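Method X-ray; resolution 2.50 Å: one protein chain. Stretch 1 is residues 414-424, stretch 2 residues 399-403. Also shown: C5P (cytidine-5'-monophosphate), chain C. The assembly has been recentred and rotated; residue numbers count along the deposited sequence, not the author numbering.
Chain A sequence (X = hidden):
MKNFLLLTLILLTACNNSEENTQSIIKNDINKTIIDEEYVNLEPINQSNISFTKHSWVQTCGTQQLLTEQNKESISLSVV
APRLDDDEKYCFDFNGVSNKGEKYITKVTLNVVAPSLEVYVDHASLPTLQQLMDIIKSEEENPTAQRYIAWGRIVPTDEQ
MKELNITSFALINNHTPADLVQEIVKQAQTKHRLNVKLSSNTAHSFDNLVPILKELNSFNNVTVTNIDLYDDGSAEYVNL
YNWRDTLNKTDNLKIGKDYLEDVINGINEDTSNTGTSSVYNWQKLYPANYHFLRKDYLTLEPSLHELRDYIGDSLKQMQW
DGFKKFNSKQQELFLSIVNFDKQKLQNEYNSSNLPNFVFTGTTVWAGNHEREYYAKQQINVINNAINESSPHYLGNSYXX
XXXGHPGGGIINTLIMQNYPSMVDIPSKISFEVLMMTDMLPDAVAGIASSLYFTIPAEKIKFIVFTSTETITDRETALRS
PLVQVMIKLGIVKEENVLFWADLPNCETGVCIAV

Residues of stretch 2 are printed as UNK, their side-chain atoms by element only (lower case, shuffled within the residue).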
# COMPACT_ATOMS: atom_id res chain seq x y z
N LEU A 414 -18.26 -0.87 21.15
CA LEU A 414 -19.01 -0.00 22.06
C LEU A 414 -19.88 1.02 21.32
O LEU A 414 -21.05 1.19 21.67
CB LEU A 414 -18.08 0.72 23.03
CG LEU A 414 -17.47 -0.15 24.13
CD1 LEU A 414 -16.28 0.53 24.76
CD2 LEU A 414 -18.52 -0.51 25.20
N ILE A 415 -19.32 1.67 20.30
CA ILE A 415 -20.05 2.64 19.49
C ILE A 415 -21.18 1.94 18.76
O ILE A 415 -22.29 2.44 18.68
CB ILE A 415 -19.13 3.36 18.45
CG1 ILE A 415 -18.17 4.31 19.15
CG2 ILE A 415 -19.94 4.12 17.42
CD1 ILE A 415 -17.06 4.81 18.24
N MET A 416 -20.88 0.76 18.26
CA MET A 416 -21.80 0.01 17.43
C MET A 416 -23.03 -0.44 18.21
O MET A 416 -24.15 -0.32 17.71
CB MET A 416 -21.08 -1.18 16.80
CG MET A 416 -21.62 -1.65 15.47
SD MET A 416 -21.99 -0.40 14.19
CE MET A 416 -23.47 -1.22 13.54
N GLN A 417 -22.85 -0.92 19.44
CA GLN A 417 -24.00 -1.41 20.20
C GLN A 417 -24.84 -0.30 20.83
O GLN A 417 -25.93 -0.53 21.35
CB GLN A 417 -23.63 -2.51 21.21
CG GLN A 417 -22.46 -2.20 22.13
CD GLN A 417 -21.71 -3.47 22.57
OE1 GLN A 417 -21.76 -4.52 21.90
NE2 GLN A 417 -21.00 -3.38 23.69
N ASN A 418 -24.34 0.93 20.73
CA ASN A 418 -25.15 2.07 21.11
C ASN A 418 -26.25 2.43 20.11
O ASN A 418 -27.17 3.16 20.46
CB ASN A 418 -24.27 3.29 21.39
CG ASN A 418 -24.95 4.27 22.31
OD1 ASN A 418 -25.28 5.40 21.93
ND2 ASN A 418 -25.21 3.83 23.53
N TYR A 419 -26.15 1.92 18.87
CA TYR A 419 -27.06 2.30 17.77
C TYR A 419 -27.62 1.12 16.99
O TYR A 419 -27.00 0.67 16.04
CB TYR A 419 -26.39 3.27 16.80
CG TYR A 419 -25.91 4.54 17.44
CD1 TYR A 419 -26.79 5.62 17.69
CD2 TYR A 419 -24.57 4.67 17.82
CE1 TYR A 419 -26.34 6.79 18.29
CE2 TYR A 419 -24.11 5.83 18.42
CZ TYR A 419 -24.99 6.90 18.66
OH TYR A 419 -24.49 8.05 19.26
N PRO A 420 -28.83 0.66 17.36
CA PRO A 420 -29.56 -0.49 16.79
C PRO A 420 -29.52 -0.92 15.29
O PRO A 420 -28.97 -1.98 15.09
CB PRO A 420 -30.99 -0.32 17.32
CG PRO A 420 -30.80 0.37 18.65
CD PRO A 420 -29.60 1.29 18.46
N SER A 421 -30.02 -0.26 14.23
CA SER A 421 -30.12 1.16 13.80
C SER A 421 -28.92 1.49 12.85
O SER A 421 -29.11 1.72 11.64
CB SER A 421 -30.29 2.18 14.92
OG SER A 421 -30.32 3.51 14.38
N MET A 422 -27.70 1.49 13.38
CA MET A 422 -26.52 1.84 12.59
C MET A 422 -26.06 0.73 11.66
O MET A 422 -26.16 -0.44 11.99
CB MET A 422 -25.38 2.22 13.53
CG MET A 422 -24.21 2.90 12.89
SD MET A 422 -23.29 3.82 14.14
CE MET A 422 -22.64 2.45 15.06
N VAL A 423 -25.54 1.11 10.49
CA VAL A 423 -24.90 0.18 9.56
C VAL A 423 -23.37 0.36 9.56
O VAL A 423 -22.87 1.46 9.36
CB VAL A 423 -25.45 0.39 8.14
CG1 VAL A 423 -24.83 -0.60 7.15
CG2 VAL A 423 -26.97 0.27 8.14
N ASP A 424 -22.64 -0.73 9.85
CA ASP A 424 -21.17 -0.87 9.70
C ASP A 424 -21.05 -1.15 8.19
O ASP A 424 -21.59 -2.15 7.73
CB ASP A 424 -20.82 -2.10 10.54
CG ASP A 424 -19.42 -2.06 11.07
OD1 ASP A 424 -19.12 -1.21 11.93
OD2 ASP A 424 -18.61 -2.90 10.65
N UNK A 399 -29.98 8.36 7.32
CA UNK A 399 -29.62 7.01 7.69
C UNK A 399 -28.18 7.04 8.20
O UNK A 399 -27.28 7.63 7.57
c UNK A 399 -31.14 5.92 5.99
o UNK A 399 -31.33 5.98 4.75
c UNK A 399 -29.71 6.08 6.50
o UNK A 399 -32.04 5.71 6.83
N UNK A 400 -27.99 6.41 9.36
CA UNK A 400 -26.75 6.46 10.09
C UNK A 400 -25.84 5.30 9.70
O UNK A 400 -26.25 4.14 9.80
c UNK A 400 -27.07 6.40 11.59
c UNK A 400 -25.01 7.66 12.37
c UNK A 400 -26.50 6.43 13.99
c UNK A 400 -25.91 6.44 12.58
N UNK A 401 -24.60 5.62 9.30
CA UNK A 401 -23.56 4.66 8.92
C UNK A 401 -22.28 4.90 9.71
O UNK A 401 -21.96 6.04 10.08
c UNK A 401 -24.31 3.03 5.94
c UNK A 401 -23.26 4.77 7.42
c UNK A 401 -26.48 3.31 4.96
c UNK A 401 -24.39 4.27 6.55
c UNK A 401 -25.52 5.03 6.35
c UNK A 401 -26.57 4.57 5.56
c UNK A 401 -25.34 2.55 5.15
N UNK A 402 -21.55 3.83 9.98
CA UNK A 402 -20.34 3.93 10.79
C UNK A 402 -19.12 3.33 10.11
O UNK A 402 -19.20 2.25 9.55
c UNK A 402 -20.57 3.29 12.17
c UNK A 402 -18.71 4.39 13.50
c UNK A 402 -17.74 1.93 14.31
c UNK A 402 -17.11 3.10 14.75
c UNK A 402 -18.84 2.00 13.47
c UNK A 402 -17.59 4.33 14.34
c UNK A 402 -19.34 3.23 13.06
N UNK A 403 -18.00 4.03 10.21
CA UNK A 403 -16.67 3.59 9.77
C UNK A 403 -15.76 4.08 10.91
O UNK A 403 -15.23 5.17 10.78
c UNK A 403 -16.39 4.37 8.48
c UNK A 403 -13.57 2.25 7.17
c UNK A 403 -14.92 2.59 7.58
n UNK A 403 -12.58 2.25 8.24
c UNK A 403 -15.05 4.09 7.80
O3P C5P C . -7.29 8.10 11.58
P C5P C . -5.94 7.91 10.99
O1P C5P C . -5.20 6.88 11.84
O2P C5P C . -5.25 9.22 10.68
O5' C5P C . -6.18 7.29 9.56
C5' C5P C . -5.16 6.67 8.82
C4' C5P C . -5.88 5.86 7.74
O4' C5P C . -6.72 4.86 8.36
C3' C5P C . -6.86 6.68 6.91
O3' C5P C . -6.25 7.26 5.77
C2' C5P C . -7.83 5.62 6.46
O2' C5P C . -7.24 4.79 5.47
C1' C5P C . -7.95 4.71 7.64
N1 C5P C . -9.12 5.07 8.44
C2 C5P C . -10.40 4.61 8.03
N3 C5P C . -11.50 4.91 8.76
C4 C5P C . -11.40 5.66 9.90
C5 C5P C . -10.14 6.12 10.33
C6 C5P C . -9.00 5.81 9.58
O2 C5P C . -10.54 3.94 7.00
N4 C5P C . -12.53 5.92 10.61

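Position 399 carries four side-chain atoms: two carbons in line, the second bearing two oxygens. That is a short carboxylate, and nothing in stretch 1 lies within contact range of it; both oxygens are hydrogen-bonded elsewhere in the structure. The residue is Asp399, at the start of the strand and outside the packing.

Position 400 has four carbons, forked at the second, with no heteroatom. The CA-to-CB bond points toward stretch 1, and the carbons beyond it meet the ring of Tyr419 and the side chain of Met422. A fork one carbon out from CB makes this Leu400. Its CD2 comes 3.8 Å from Tyr419 CD1, an off-centre CH-pi contact, and its CG lies 3.9 Å from Met422 CG. Its backbone works too: Val423 N donates to Leu400 O at 3.2 Å.

Position 401 shows one carbon followed by a ring of six carbons, with no oxygen on the ring. It is bridged to Val423, and both side chains rise from the same face of the sheet. The residue is Phe401; its CD1 sits 3.6 Å from Val423 CB, an oblique approach.

Position 402 repeats that composition, one carbon and a six-carbon ring, but on the other face, where Asp424 also projects. Ile415, Met416 and Met422 touch it too, from one side of its ring. This is Phe402, with the largest area covered by the other stretch. Ile415 CG2 lies over one ring face, 3.9 Å from Phe402 CE1, while Asp424 OD1 approaches the edge at 3.6 Å from Phe402 CD2. Two sulfurs approach obliquely: Met416 SD is 4.0 Å from Phe402 CD2, and Met422 SD is 3.4 Å from Phe402 CB.

Position 403 has four carbons in a row ending in nitrogen; its CA-to-CB bond points away from stretch 1, without contact. This is Lys403, which turns to the nucleotide instead: C5P N4 donates to Lys403 O at 2.8 Å, and Lys403 NZ makes a weak hydrogen bond to C5P O2 at 2.9 Å.

The contact joins a short parallel pairing to a mostly apolar layer. Val423 supplies both backbone hydrogen bonds from one residue, its N to Leu400 O and its O accepting from Phe402 N at 2.8 Å, and so sets the register. Alternation along the strand then sends Phe401 to the Val423 face and Phe402 to the Asp424 face, where the helix contributes Ile415 and Met416. The loop between helix and strand brings Tyr419 and Met422 against Leu400.

Stretch 2 (399-403) DLFFK
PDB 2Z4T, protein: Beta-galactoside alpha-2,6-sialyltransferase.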